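Local structure of ATP grasp ligase (Microcystis aeruginosa MRC, 5IG9) at residues Ser68-Arg73 and Ala106-Phe111; Val119-His124 and Lys271-Asn276; Ile163-Leu168 and Ser186-Glu191; Leu214-Thr219 and Tyr256-Thr261. The protein is probably an ATP-grasp ligase that uses ATP to join a carboxylate to another group, consistent with ring closure on a microviridin precursor peptide. One frame throughout, in Å; residues are numbered along the deposited sequence.

Interaction 1 of 4, residues Ser68-Arg73 and Ala106-Phe111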
loop_
_atom_site.group_PDB
_atom_site.type_symbol
_atom_site.label_atom_id
_atom_site.label_comp_id
_atom_site.label_asym_id
_atom_site.label_seq_id
_atom_site.Cartn_x
_atom_site.Cartn_y
_atom_site.Cartn_z
ATOM N N SER A 68 22.625 -4.644 7.401
ATOM C CA SER A 68 23.218 -3.491 6.738
ATOM C C SER A 68 22.500 -3.104 5.451
ATOM O O SER A 68 22.652 -1.965 4.997
ATOM C CB SER A 68 24.696 -3.763 6.430
ATOM O OG SER A 68 24.844 -4.901 5.596
ATOM N N ALA A 69 21.727 -4.012 4.861
ATOM C CA ALA A 69 20.994 -3.725 3.637
ATOM C C ALA A 69 19.771 -4.626 3.574
ATOM O O ALA A 69 19.765 -5.722 4.142
ATOM C CB ALA A 69 21.861 -3.925 2.390
ATOM N N VAL A 70 18.738 -4.150 2.876
ATOM C CA VAL A 70 17.489 -4.883 2.702
ATOM C C VAL A 70 17.148 -4.926 1.219
ATOM O O VAL A 70 17.086 -3.882 0.561
ATOM C CB VAL A 70 16.327 -4.245 3.490
ATOM C CG1 VAL A 70 15.041 -5.027 3.251
ATOM C CG2 VAL A 70 16.648 -4.184 4.972
ATOM N N TRP A 71 16.911 -6.128 0.701
ATOM C CA TRP A 71 16.412 -6.314 -0.656
ATOM C C TRP A 71 14.911 -6.568 -0.573
ATOM O O TRP A 71 14.476 -7.672 -0.225
ATOM C CB TRP A 71 17.127 -7.462 -1.362
ATOM C CG TRP A 71 16.829 -7.515 -2.830
ATOM C CD1 TRP A 71 16.342 -6.500 -3.604
ATOM C CD2 TRP A 71 16.989 -8.642 -3.700
ATOM N NE1 TRP A 71 16.196 -6.925 -4.901
ATOM C CE2 TRP A 71 16.583 -8.237 -4.985
ATOM C CE3 TRP A 71 17.438 -9.954 -3.516
ATOM C CZ2 TRP A 71 16.613 -9.096 -6.081
ATOM C CZ3 TRP A 71 17.466 -10.804 -4.605
ATOM C CH2 TRP A 71 17.056 -10.373 -5.870
ATOM N N TYR A 72 14.124 -5.542 -0.888
ATOM C CA TYR A 72 12.663 -5.620 -0.843
ATOM C C TYR A 72 12.199 -6.313 -2.122
ATOM O O TYR A 72 11.724 -5.691 -3.076
ATOM C CB TYR A 72 12.069 -4.224 -0.687
ATOM C CG TYR A 72 10.603 -4.182 -0.332
ATOM C CD1 TYR A 72 10.107 -4.896 0.751
ATOM C CD2 TYR A 72 9.718 -3.402 -1.063
ATOM C CE1 TYR A 72 8.769 -4.849 1.082
ATOM C CE2 TYR A 72 8.380 -3.348 -0.741
ATOM C CZ TYR A 72 7.908 -4.071 0.334
ATOM O OH TYR A 72 6.572 -4.019 0.660
ATOM N N ARG A 73 12.344 -7.637 -2.128
ATOM C CA ARG A 73 12.182 -8.440 -3.350
ATOM C C ARG A 73 10.745 -8.934 -3.510
ATOM O O ARG A 73 9.983 -8.387 -4.312
ATOM C CB ARG A 73 13.194 -9.591 -3.337
ATOM C CG ARG A 73 12.915 -10.747 -4.285
ATOM C CD ARG A 73 12.987 -10.348 -5.742
ATOM N NE ARG A 73 12.683 -11.492 -6.595
ATOM C CZ ARG A 73 12.582 -11.435 -7.917
ATOM N NH1 ARG A 73 12.761 -10.282 -8.549
ATOM N NH2 ARG A 73 12.302 -12.533 -8.604
ATOM N N ALA A 106 10.076 -1.328 7.496
ATOM C CA ALA A 106 10.060 0.130 7.503
ATOM C C ALA A 106 10.833 0.722 8.673
ATOM O O ALA A 106 11.224 1.892 8.610
ATOM C CB ALA A 106 8.618 0.635 7.525
ATOM N N SER A 107 11.059 -0.050 9.736
ATOM C CA SER A 107 11.809 0.438 10.885
ATOM C C SER A 107 13.303 0.183 10.770
ATOM O O SER A 107 14.085 0.851 11.454
ATOM C CB SER A 107 11.283 -0.205 12.171
ATOM O OG SER A 107 9.903 0.063 12.340
ATOM N N LEU A 108 13.714 -0.758 9.925
ATOM C CA LEU A 108 15.128 -1.064 9.770
ATOM C C LEU A 108 15.863 0.092 9.106
ATOM O O LEU A 108 15.375 0.691 8.143
ATOM C CB LEU A 108 15.308 -2.332 8.940
ATOM C CG LEU A 108 14.840 -3.645 9.567
ATOM C CD1 LEU A 108 14.783 -4.730 8.507
ATOM C CD2 LEU A 108 15.764 -4.053 10.701
ATOM N N SER A 109 17.046 0.402 9.626
ATOM C CA SER A 109 17.904 1.402 9.017
ATOM C C SER A 109 18.781 0.722 7.965
ATOM O O SER A 109 18.565 -0.437 7.599
ATOM C CB SER A 109 18.724 2.121 10.086
ATOM O OG SER A 109 19.685 1.258 10.663
ATOM N N GLY A 110 19.782 1.430 7.464
ATOM C CA GLY A 110 20.600 0.899 6.402
ATOM C C GLY A 110 20.029 1.209 5.034
ATOM O O GLY A 110 19.112 2.017 4.865
ATOM N N PHE A 111 20.588 0.535 4.033
ATOM C CA PHE A 111 20.215 0.775 2.646
ATOM C C PHE A 111 19.095 -0.170 2.225
ATOM O O PHE A 111 19.193 -1.386 2.420
ATOM C CB PHE A 111 21.429 0.609 1.732
ATOM C CG PHE A 111 21.127 0.842 0.283
ATOM C CD1 PHE A 111 20.921 2.125 -0.197
ATOM C CD2 PHE A 111 21.051 -0.220 -0.599
ATOM C CE1 PHE A 111 20.641 2.344 -1.534
ATOM C CE2 PHE A 111 20.775 -0.010 -1.938
ATOM C CZ PHE A 111 20.567 1.274 -2.405
#
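Ala69 and Phe111 lie abreast as the bridging pair of parallel strands 69-72 and 111-113, which helix 87-107 connects: a beta-alpha-beta crossover in the Rossmann-like pre-ATP-grasp domain. The close part of the contact is backbone. Val70 N donates to Phe111 O at 2.8 Å. The same oxygen receives a CA-H...O contact from Ala69, whose CA stands 3.2 Å from Phe111 O. One step back, the bond from Phe111 N to Ser68 O is weak at 3.4 Å. Ala69 and Phe111 send their CB atoms to the same face of the sheet, where Ile320 of helix 313-323 packs on the Phe111 side chain.

The solvent side is the exposed turn at Ser109 and Gly110, where the fit is looser. Gly110 CA comes up to Ser68 O, just before the first strand, and its backbone angles would jam a CB against the carbonyl oxygen of Ser109. Leu108, partly exposed and the first residue to leave helical geometry, adds a single apolar touch, crossing the buried Val70 at about a right angle. With Val70 CG1 anti to the backbone N (chi1 179°), the other branch lies beside that N, and Val70 CG2 stands 4.0 Å from Leu108 CD1.

Interaction 2 of 4, residues Val119-His124 and Lys271-Asn276; sequences VDHANH and KYFGLN
The backbones come closest at Ala122 and Phe273, with CA atoms 5.9 Å apart, where helix 116-122 passes the C-terminal end of helix 260-273. The Phe273 ring carries most of what follows. Ala122 CB sits off-centre over one of its faces, 4.2 Å from the centroid and 29° from the normal, a CH-pi contact, while Tyr272 CD2 lies over the centre of the other face. Phe273 CE1 reaches His121 O at 3.7 Å; that oxygen also takes a weak hydrogen bond from His124 ND1. Held with CG anti to the backbone N (chi1 -169°), the His121 ring meets the Phe273 ring obliquely, planes at 59°, and ND1 of His121 is 3.8 Å from CD1 of Phe273. An alanine in place of Phe273 would probably open a gap between Ala122 and Tyr272 and leave the His121 ring freer to turn. Directly after Phe273 a Schellman motif ends the helix, with Gly274 at positive phi as its C-prime residue, and the chain turns so that Leu275 points back at the other helix. There Leu275 CD1 touches Ala122 CB at 4.0 Å, and Pro297 packs on both residues. On the outer side, Tyr272 OH approaches His121 CE1 at the edge of the imidazole, 4.1 Å away.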
loop_
_atom_site.group_PDB
_atom_site.type_symbol
_atom_site.label_atom_id
_atom_site.label_comp_id
_atom_site.label_asym_id
_atom_site.label_seq_id
_atom_site.Cartn_x
_atom_site.Cartn_y
_atom_site.Cartn_z
ATOM N N VAL A 119 8.340 2.212 -3.091
ATOM C CA VAL A 119 7.648 1.217 -3.906
ATOM C C VAL A 119 6.145 1.454 -3.869
ATOM O O VAL A 119 5.465 1.376 -4.900
ATOM C CB VAL A 119 8.015 -0.204 -3.441
ATOM C CG1 VAL A 119 7.226 -1.247 -4.223
ATOM C CG2 VAL A 119 9.507 -0.438 -3.595
ATOM N N ASP A 120 5.607 1.770 -2.688
ATOM C CA ASP A 120 4.179 2.044 -2.566
ATOM C C ASP A 120 3.764 3.242 -3.412
ATOM O O ASP A 120 2.699 3.231 -4.041
ATOM C CB ASP A 120 3.812 2.273 -1.101
ATOM C CG ASP A 120 3.679 0.980 -0.331
ATOM O OD1 ASP A 120 3.523 -0.073 -0.981
ATOM O OD2 ASP A 120 3.721 1.011 0.918
ATOM N N HIS A 121 4.594 4.286 -3.440
ATOM C CA HIS A 121 4.267 5.492 -4.191
ATOM C C HIS A 121 4.469 5.309 -5.688
ATOM O O HIS A 121 3.794 5.968 -6.487
ATOM C CB HIS A 121 5.112 6.664 -3.697
ATOM C CG HIS A 121 4.660 7.989 -4.225
ATOM N ND1 HIS A 121 5.481 8.823 -4.952
ATOM C CD2 HIS A 121 3.465 8.620 -4.136
ATOM C CE1 HIS A 121 4.812 9.914 -5.284
ATOM N NE2 HIS A 121 3.587 9.816 -4.800
ATOM N N ALA A 122 5.397 4.443 -6.087
ATOM C CA ALA A 122 5.591 4.161 -7.501
ATOM C C ALA A 122 4.606 3.132 -8.038
ATOM O O ALA A 122 4.571 2.914 -9.252
ATOM C CB ALA A 122 7.024 3.690 -7.751
ATOM N N ASN A 123 3.805 2.502 -7.175
ATOM C CA ASN A 123 2.863 1.482 -7.620
ATOM C C ASN A 123 1.589 2.059 -8.222
ATOM O O ASN A 123 0.768 1.289 -8.732
ATOM C CB ASN A 123 2.489 0.550 -6.464
ATOM C CG ASN A 123 3.519 -0.538 -6.235
ATOM O OD1 ASN A 123 4.305 -0.861 -7.126
ATOM N ND2 ASN A 123 3.519 -1.111 -5.036
ATOM N N HIS A 124 1.395 3.374 -8.165
ATOM C CA HIS A 124 0.233 4.015 -8.778
ATOM C C HIS A 124 0.526 4.199 -10.259
ATOM O O HIS A 124 1.264 5.104 -10.651
ATOM C CB HIS A 124 -0.072 5.344 -8.097
ATOM C CG HIS A 124 -0.365 5.215 -6.635
ATOM N ND1 HIS A 124 0.533 5.592 -5.660
ATOM C CD2 HIS A 124 -1.450 4.736 -5.983
ATOM C CE1 HIS A 124 0.011 5.357 -4.470
ATOM N NE2 HIS A 124 -1.190 4.836 -4.638
ATOM N N LYS A 271 14.563 8.872 -10.192
ATOM C CA LYS A 271 14.902 9.810 -9.127
ATOM C C LYS A 271 13.655 10.433 -8.509
ATOM O O LYS A 271 13.624 10.706 -7.304
ATOM C CB LYS A 271 15.836 10.895 -9.661
ATOM C CG LYS A 271 16.370 11.822 -8.584
ATOM C CD LYS A 271 17.337 12.854 -9.141
ATOM C CE LYS A 271 16.627 13.854 -10.039
ATOM N NZ LYS A 271 17.415 15.108 -10.200
ATOM N N TYR A 272 12.618 10.671 -9.315
ATOM C CA TYR A 272 11.390 11.240 -8.772
ATOM C C TYR A 272 10.764 10.305 -7.746
ATOM O O TYR A 272 10.391 10.728 -6.646
ATOM C CB TYR A 272 10.397 11.547 -9.896
ATOM C CG TYR A 272 9.038 11.958 -9.375
ATOM C CD1 TYR A 272 8.789 13.267 -8.986
ATOM C CD2 TYR A 272 8.010 11.029 -9.251
ATOM C CE1 TYR A 272 7.551 13.643 -8.499
ATOM C CE2 TYR A 272 6.774 11.395 -8.763
ATOM C CZ TYR A 272 6.547 12.701 -8.388
ATOM O OH TYR A 272 5.309 13.059 -7.904
ATOM N N PHE A 273 10.642 9.024 -8.089
ATOM C CA PHE A 273 10.039 8.056 -7.184
ATOM C C PHE A 273 10.996 7.570 -6.104
ATOM O O PHE A 273 10.549 6.902 -5.166
ATOM C CB PHE A 273 9.497 6.860 -7.974
ATOM C CG PHE A 273 8.279 7.181 -8.788
ATOM C CD1 PHE A 273 7.073 7.466 -8.167
ATOM C CD2 PHE A 273 8.334 7.200 -10.171
ATOM C CE1 PHE A 273 5.949 7.764 -8.910
ATOM C CE2 PHE A 273 7.212 7.497 -10.920
ATOM C CZ PHE A 273 6.020 7.779 -10.287
ATOM N N GLY A 274 12.285 7.892 -6.209
ATOM C CA GLY A 274 13.260 7.465 -5.224
ATOM C C GLY A 274 13.702 6.025 -5.346
ATOM O O GLY A 274 14.034 5.398 -4.334
ATOM N N LEU A 275 13.725 5.478 -6.554
ATOM C CA LEU A 275 14.042 4.075 -6.755
ATOM C C LEU A 275 15.487 3.898 -7.198
ATOM O O LEU A 275 16.041 4.725 -7.926
ATOM C CB LEU A 275 13.108 3.449 -7.791
ATOM C CG LEU A 275 11.623 3.402 -7.428
ATOM C CD1 LEU A 275 10.828 2.700 -8.516
ATOM C CD2 LEU A 275 11.414 2.724 -6.085
ATOM N N ASN A 276 16.095 2.802 -6.742
ATOM C CA ASN A 276 17.377 2.354 -7.267
ATOM C C ASN A 276 17.273 1.029 -8.010
ATOM O O ASN A 276 18.297 0.502 -8.455
ATOM C CB ASN A 276 18.417 2.251 -6.142
ATOM C CG ASN A 276 18.993 3.603 -5.753
ATOM O OD1 ASN A 276 19.563 4.312 -6.585
ATOM N ND2 ASN A 276 18.839 3.970 -4.486
#

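Interaction 3 of 4, residues Ile163-Leu168 and Ser186-Glu191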
loop_
_atom_site.group_PDB
_atom_site.type_symbol
_atom_site.label_atom_id
_atom_site.label_comp_id
_atom_site.label_asym_id
_atom_site.label_seq_id
_atom_site.Cartn_x
_atom_site.Cartn_y
_atom_site.Cartn_z
ATOM N N ILE A 163 -8.105 -0.445 -29.172
ATOM C CA ILE A 163 -7.686 -0.277 -27.789
ATOM C C ILE A 163 -7.616 -1.646 -27.129
ATOM O O ILE A 163 -8.221 -2.618 -27.586
ATOM C CB ILE A 163 -8.617 0.650 -26.983
ATOM C CG1 ILE A 163 -9.988 0.001 -26.819
ATOM C CG2 ILE A 163 -8.728 2.017 -27.647
ATOM C CD1 ILE A 163 -10.825 0.623 -25.738
ATOM N N VAL A 164 -6.854 -1.712 -26.044
ATOM C CA VAL A 164 -6.804 -2.896 -25.207
ATOM C C VAL A 164 -7.418 -2.552 -23.855
ATOM O O VAL A 164 -7.784 -1.408 -23.581
ATOM C CB VAL A 164 -5.371 -3.440 -25.046
ATOM C CG1 VAL A 164 -4.848 -3.966 -26.376
ATOM C CG2 VAL A 164 -4.451 -2.361 -24.489
ATOM N N THR A 165 -7.542 -3.567 -23.009
ATOM C CA THR A 165 -7.952 -3.379 -21.628
ATOM C C THR A 165 -7.056 -4.212 -20.723
ATOM O O THR A 165 -6.489 -5.227 -21.141
ATOM C CB THR A 165 -9.421 -3.757 -21.400
ATOM O OG1 THR A 165 -9.840 -3.277 -20.118
ATOM C CG2 THR A 165 -9.605 -5.265 -21.447
ATOM N N LYS A 166 -6.924 -3.761 -19.480
ATOM C CA LYS A 166 -6.105 -4.465 -18.505
ATOM C C LYS A 166 -6.558 -4.064 -17.112
ATOM O O LYS A 166 -7.244 -3.055 -16.924
ATOM C CB LYS A 166 -4.616 -4.175 -18.701
ATOM C CG LYS A 166 -4.221 -2.721 -18.473
ATOM C CD LYS A 166 -2.779 -2.479 -18.908
ATOM C CE LYS A 166 -2.316 -1.063 -18.594
ATOM N NZ LYS A 166 -2.161 -0.812 -17.131
ATOM N N MET A 167 -6.170 -4.879 -16.138
ATOM C CA MET A 167 -6.480 -4.635 -14.738
ATOM C C MET A 167 -5.273 -4.015 -14.049
ATOM O O MET A 167 -4.128 -4.370 -14.340
ATOM C CB MET A 167 -6.880 -5.935 -14.038
ATOM C CG MET A 167 -8.108 -6.612 -14.634
ATOM S SD MET A 167 -9.656 -5.774 -14.237
ATOM C CE MET A 167 -9.880 -6.254 -12.525
ATOM N N LEU A 168 -5.536 -3.075 -13.141
ATOM C CA LEU A 168 -4.466 -2.486 -12.349
ATOM C C LEU A 168 -3.964 -3.421 -11.258
ATOM O O LEU A 168 -2.861 -3.214 -10.739
ATOM C CB LEU A 168 -4.932 -1.172 -11.718
ATOM C CG LEU A 168 -5.223 0.004 -12.652
ATOM C CD1 LEU A 168 -5.697 1.208 -11.852
ATOM C CD2 LEU A 168 -3.997 0.357 -13.477
ATOM N N SER A 186 -5.854 -7.520 -23.119
ATOM C CA SER A 186 -6.624 -8.118 -24.195
ATOM C C SER A 186 -7.251 -7.050 -25.075
ATOM O O SER A 186 -7.626 -5.977 -24.592
ATOM C CB SER A 186 -7.730 -9.023 -23.636
ATOM O OG SER A 186 -7.215 -9.911 -22.661
ATOM N N PRO A 187 -7.380 -7.320 -26.373
ATOM C CA PRO A 187 -8.130 -6.408 -27.241
ATOM C C PRO A 187 -9.612 -6.457 -26.912
ATOM O O PRO A 187 -10.175 -7.525 -26.661
ATOM C CB PRO A 187 -7.859 -6.946 -28.653
ATOM C CG PRO A 187 -6.730 -7.918 -28.509
ATOM C CD PRO A 187 -6.811 -8.452 -27.119
ATOM N N VAL A 188 -10.242 -5.290 -26.910
ATOM C CA VAL A 188 -11.688 -5.199 -26.752
ATOM C C VAL A 188 -12.303 -5.149 -28.141
ATOM O O VAL A 188 -11.761 -4.519 -29.060
ATOM C CB VAL A 188 -12.096 -3.988 -25.887
ATOM C CG1 VAL A 188 -11.094 -3.783 -24.762
ATOM C CG2 VAL A 188 -12.252 -2.722 -26.712
ATOM N N THR A 189 -13.409 -5.858 -28.312
ATOM C CA THR A 189 -14.010 -6.067 -29.618
ATOM C C THR A 189 -15.292 -5.253 -29.743
ATOM O O THR A 189 -15.735 -4.592 -28.800
ATOM C CB THR A 189 -14.282 -7.557 -29.846
ATOM O OG1 THR A 189 -15.264 -8.014 -28.910
ATOM C CG2 THR A 189 -13.004 -8.363 -29.654
ATOM N N LYS A 190 -15.878 -5.297 -30.940
ATOM C CA LYS A 190 -17.200 -4.719 -31.142
ATOM C C LYS A 190 -18.229 -5.374 -30.229
ATOM O O LYS A 190 -19.149 -4.709 -29.736
ATOM C CB LYS A 190 -17.606 -4.860 -32.610
ATOM C CG LYS A 190 -19.053 -5.274 -32.834
ATOM C CD LYS A 190 -19.224 -5.969 -34.178
ATOM C CE LYS A 190 -20.602 -6.598 -34.296
ATOM N NZ LYS A 190 -20.733 -7.429 -35.523
ATOM N N GLU A 191 -18.084 -6.678 -29.981
ATOM C CA GLU A 191 -19.026 -7.381 -29.116
ATOM C C GLU A 191 -18.821 -7.004 -27.654
ATOM O O GLU A 191 -19.792 -6.864 -26.900
ATOM C CB GLU A 191 -18.890 -8.891 -29.312
ATOM C CG GLU A 191 -19.766 -9.720 -28.392
ATOM C CD GLU A 191 -19.661 -11.203 -28.678
ATOM O OE1 GLU A 191 -19.500 -11.564 -29.864
ATOM O OE2 GLU A 191 -19.725 -12.005 -27.721
#
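Val188 takes chi1 of -37°, which sets CG1 beside its backbone N and CG2 between N and the carbonyl carbon, so that its two methyls serve two different partners, Thr165 and Ile163. Ile163 has CG1 between its own N and carbonyl carbon (chi1 67°), and there Ile163 CG1 meets Val188 CG2 at 3.5 Å. The other methyl, Val188 CG1, lies 3.8 Å from Thr165 CB and also touches Thr165 CG2. Thr165 OG1 hydrogen-bonds Thr205 O on strand 204-208. An alanine in place of Val188 would probably leave Ile163 and Thr165 without their shared apolar partner and open a gap between them.

The backbone sets this register. Thr165 and Ser186 form an antiparallel hydrogen-bonded pair: Thr165 N donates to Ser186 O at 2.9 Å, and Ser186 N returns a bond to Thr165 O at 3.1 Å. Next along, Val164 and Pro187 are a non-hydrogen-bonded pair, a position whose N would give no bond to this strand, so the proline costs the pairing nothing. A weak bond from Val188 N to Ile163 O closes the ladder. Aromatic packing from the chain of another protein reaches Thr165 and Ser186. The pairing puts 186-187 at the edge, within this chain, of a four-stranded antiparallel sheet backed by helix 148-157, an alpha+beta arrangement consistent with the smaller subdomain of ATP-grasp enzymes.

Interaction 4 of 4, residues Leu214-Thr219 and Tyr256-Thr261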
loop_
_atom_site.group_PDB
_atom_site.type_symbol
_atom_site.label_atom_id
_atom_site.label_comp_id
_atom_site.label_asym_id
_atom_site.label_seq_id
_atom_site.Cartn_x
_atom_site.Cartn_y
_atom_site.Cartn_z
ATOM N N LEU A 214 9.253 -2.726 -31.980
ATOM C CA LEU A 214 10.080 -3.362 -30.969
ATOM C C LEU A 214 9.447 -3.209 -29.594
ATOM O O LEU A 214 8.740 -2.237 -29.316
ATOM C CB LEU A 214 11.495 -2.768 -30.948
ATOM C CG LEU A 214 12.387 -2.990 -32.171
ATOM C CD1 LEU A 214 13.714 -2.278 -31.986
ATOM C CD2 LEU A 214 12.612 -4.471 -32.425
ATOM N N GLU A 215 9.707 -4.194 -28.740
ATOM C CA GLU A 215 9.397 -4.131 -27.320
ATOM C C GLU A 215 10.700 -4.015 -26.544
ATOM O O GLU A 215 11.629 -4.800 -26.768
ATOM C CB GLU A 215 8.617 -5.369 -26.867
ATOM C CG GLU A 215 7.190 -5.437 -27.383
ATOM C CD GLU A 215 6.393 -6.560 -26.749
ATOM O OE1 GLU A 215 6.645 -7.738 -27.080
ATOM O OE2 GLU A 215 5.518 -6.260 -25.910
ATOM N N LEU A 216 10.772 -3.035 -25.646
ATOM C CA LEU A 216 11.962 -2.789 -24.842
ATOM C C LEU A 216 11.718 -3.236 -23.407
ATOM O O LEU A 216 10.670 -2.934 -22.827
ATOM C CB LEU A 216 12.347 -1.307 -24.858
ATOM C CG LEU A 216 12.560 -0.631 -26.213
ATOM C CD1 LEU A 216 13.044 0.795 -26.024
ATOM C CD2 LEU A 216 13.536 -1.421 -27.057
ATOM N N ARG A 217 12.688 -3.951 -22.839
ATOM C CA ARG A 217 12.706 -4.301 -21.422
ATOM C C ARG A 217 13.932 -3.651 -20.803
ATOM O O ARG A 217 15.061 -4.062 -21.077
ATOM C CB ARG A 217 12.724 -5.814 -21.222
ATOM C CG ARG A 217 12.694 -6.244 -19.763
ATOM C CD ARG A 217 11.357 -5.926 -19.105
ATOM N NE ARG A 217 11.266 -6.480 -17.756
ATOM C CZ ARG A 217 10.145 -6.530 -17.043
ATOM N NH1 ARG A 217 9.014 -6.058 -17.550
ATOM N NH2 ARG A 217 10.153 -7.053 -15.824
ATOM N N ILE A 218 13.708 -2.648 -19.966
ATOM C CA ILE A 218 14.769 -1.809 -19.424
ATOM C C ILE A 218 14.852 -2.044 -17.924
ATOM O O ILE A 218 13.899 -1.758 -17.191
ATOM C CB ILE A 218 14.523 -0.329 -19.743
ATOM C CG1 ILE A 218 14.313 -0.163 -21.248
ATOM C CG2 ILE A 218 15.673 0.526 -19.243
ATOM C CD1 ILE A 218 13.771 1.178 -21.638
ATOM N N THR A 219 15.988 -2.558 -17.471
ATOM C CA THR A 219 16.241 -2.816 -16.060
ATOM C C THR A 219 17.314 -1.851 -15.578
ATOM O O THR A 219 18.415 -1.812 -16.136
ATOM C CB THR A 219 16.677 -4.263 -15.834
ATOM O OG1 THR A 219 15.730 -5.146 -16.441
ATOM C CG2 THR A 219 16.750 -4.561 -14.355
ATOM N N TYR A 256 20.280 -3.383 -26.770
ATOM C CA TYR A 256 19.744 -2.241 -27.494
ATOM C C TYR A 256 20.272 -0.972 -26.845
ATOM O O TYR A 256 20.393 -0.903 -25.620
ATOM C CB TYR A 256 18.210 -2.260 -27.497
ATOM C CG TYR A 256 17.548 -1.217 -28.377
ATOM C CD1 TYR A 256 17.336 0.078 -27.916
ATOM C CD2 TYR A 256 17.116 -1.532 -29.659
ATOM C CE1 TYR A 256 16.728 1.029 -28.713
ATOM C CE2 TYR A 256 16.507 -0.587 -30.461
ATOM C CZ TYR A 256 16.316 0.691 -29.982
ATOM O OH TYR A 256 15.709 1.637 -30.775
ATOM N N ASP A 257 20.589 0.024 -27.670
ATOM C CA ASP A 257 21.119 1.297 -27.196
ATOM C C ASP A 257 20.012 2.344 -27.239
ATOM O O ASP A 257 19.622 2.803 -28.317
ATOM C CB ASP A 257 22.319 1.736 -28.033
ATOM C CG ASP A 257 23.550 0.880 -27.789
ATOM O OD1 ASP A 257 23.780 0.471 -26.631
ATOM O OD2 ASP A 257 24.293 0.612 -28.760
ATOM N N LEU A 258 19.509 2.717 -26.068
ATOM C CA LEU A 258 18.552 3.803 -25.981
ATOM C C LEU A 258 19.212 5.123 -26.376
ATOM O O LEU A 258 20.414 5.309 -26.171
ATOM C CB LEU A 258 18.002 3.924 -24.563
ATOM C CG LEU A 258 16.981 2.901 -24.075
ATOM C CD1 LEU A 258 16.675 3.130 -22.603
ATOM C CD2 LEU A 258 15.717 2.997 -24.907
ATOM N N PRO A 259 18.450 6.050 -26.949
ATOM C CA PRO A 259 18.941 7.426 -27.064
ATOM C C PRO A 259 19.286 7.976 -25.687
ATOM O O PRO A 259 18.597 7.704 -24.703
ATOM C CB PRO A 259 17.761 8.170 -27.697
ATOM C CG PRO A 259 17.000 7.109 -28.431
ATOM C CD PRO A 259 17.138 5.871 -27.594
ATOM N N LYS A 260 20.373 8.751 -25.617
ATOM C CA LYS A 260 20.788 9.307 -24.333
ATOM C C LYS A 260 19.714 10.199 -23.723
ATOM O O LYS A 260 19.701 10.390 -22.503
ATOM C CB LYS A 260 22.094 10.092 -24.478
ATOM C CG LYS A 260 21.931 11.492 -25.041
ATOM C CD LYS A 260 23.113 12.383 -24.684
ATOM C CE LYS A 260 23.105 12.760 -23.208
ATOM N NZ LYS A 260 24.195 13.723 -22.878
ATOM N N THR A 261 18.810 10.740 -24.543
ATOM C CA THR A 261 17.704 11.530 -24.013
ATOM C C THR A 261 16.699 10.647 -23.285
ATOM O O THR A 261 16.219 11.004 -22.204
ATOM C CB THR A 261 17.020 12.301 -25.140
ATOM O OG1 THR A 261 17.967 13.176 -25.765
ATOM C CG2 THR A 261 15.861 13.121 -24.599
#
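The Tyr256 ring is the flat group here: Leu216 CD2 sits over the centre of one face, 4.2 Å from the centroid and only 10° off the normal, a CH-pi contact. Leu214 approaches the same ring obliquely, its CD1 lying 3.6 Å from Tyr256 CE2. The ring reaches these leucines with CG anti to the backbone N (chi1 -172°). At its far end Tyr256 OH hydrogen-bonds Tyr290 OH on strand 290-296, which would limit how far the ring can swing away from the leucines.

Two residues on, Leu258 spreads its two methyls over two neighbours of the strand. Leu258 CD2 touches Leu216 CD1 at 3.6 Å, while Leu258 CD1 and Ile218 CD1, also 3.6 Å apart, meet tip to tip. Leu216 therefore uses both its branches, CD2 for the tyrosine ring and CD1 for Leu258, and stands between the two residues from the loop. No hydrogen bond crosses between the segments; the join is wholly apolar, and the strand presents every second residue, Leu214, Leu216 and Ile218, to it. Arg217, between Leu216 and Ile218, makes a salt bridge with Asp281 on the adjacent strand 277-284.

The loop runs on to Pro259, the N-cap position of helix 260-273. The arrangement lays the lead-in to a helix across the middle strand of a five-stranded antiparallel sheet, as in the larger alpha+beta subdomain of the ATP-grasp fold.

In the fold
From the N terminus, interaction 1 comes first, closing the crossover of the parallel sheet between 68-73 and 106-111 before interaction 2 opens at 119-124. Interaction 2 spans far: its return segment 271-276 arrives 147 residues later, tying helix 116-122 to the end of helix 260-273. Within that span lie interaction 3, which closes a short excursion in one antiparallel sheet, and then interaction 4, which closes a longer one on another; these two follow in series, and no pair crosses. Interaction 4 lies at the lead-in to helix 260-273 and interaction 2 at its C-terminal end. Interactions 1 and 2 touch through Phe111 with Asn276 and Tyr72 with Val119, whereas the centres of 1 and 3 are about 39 Å apart.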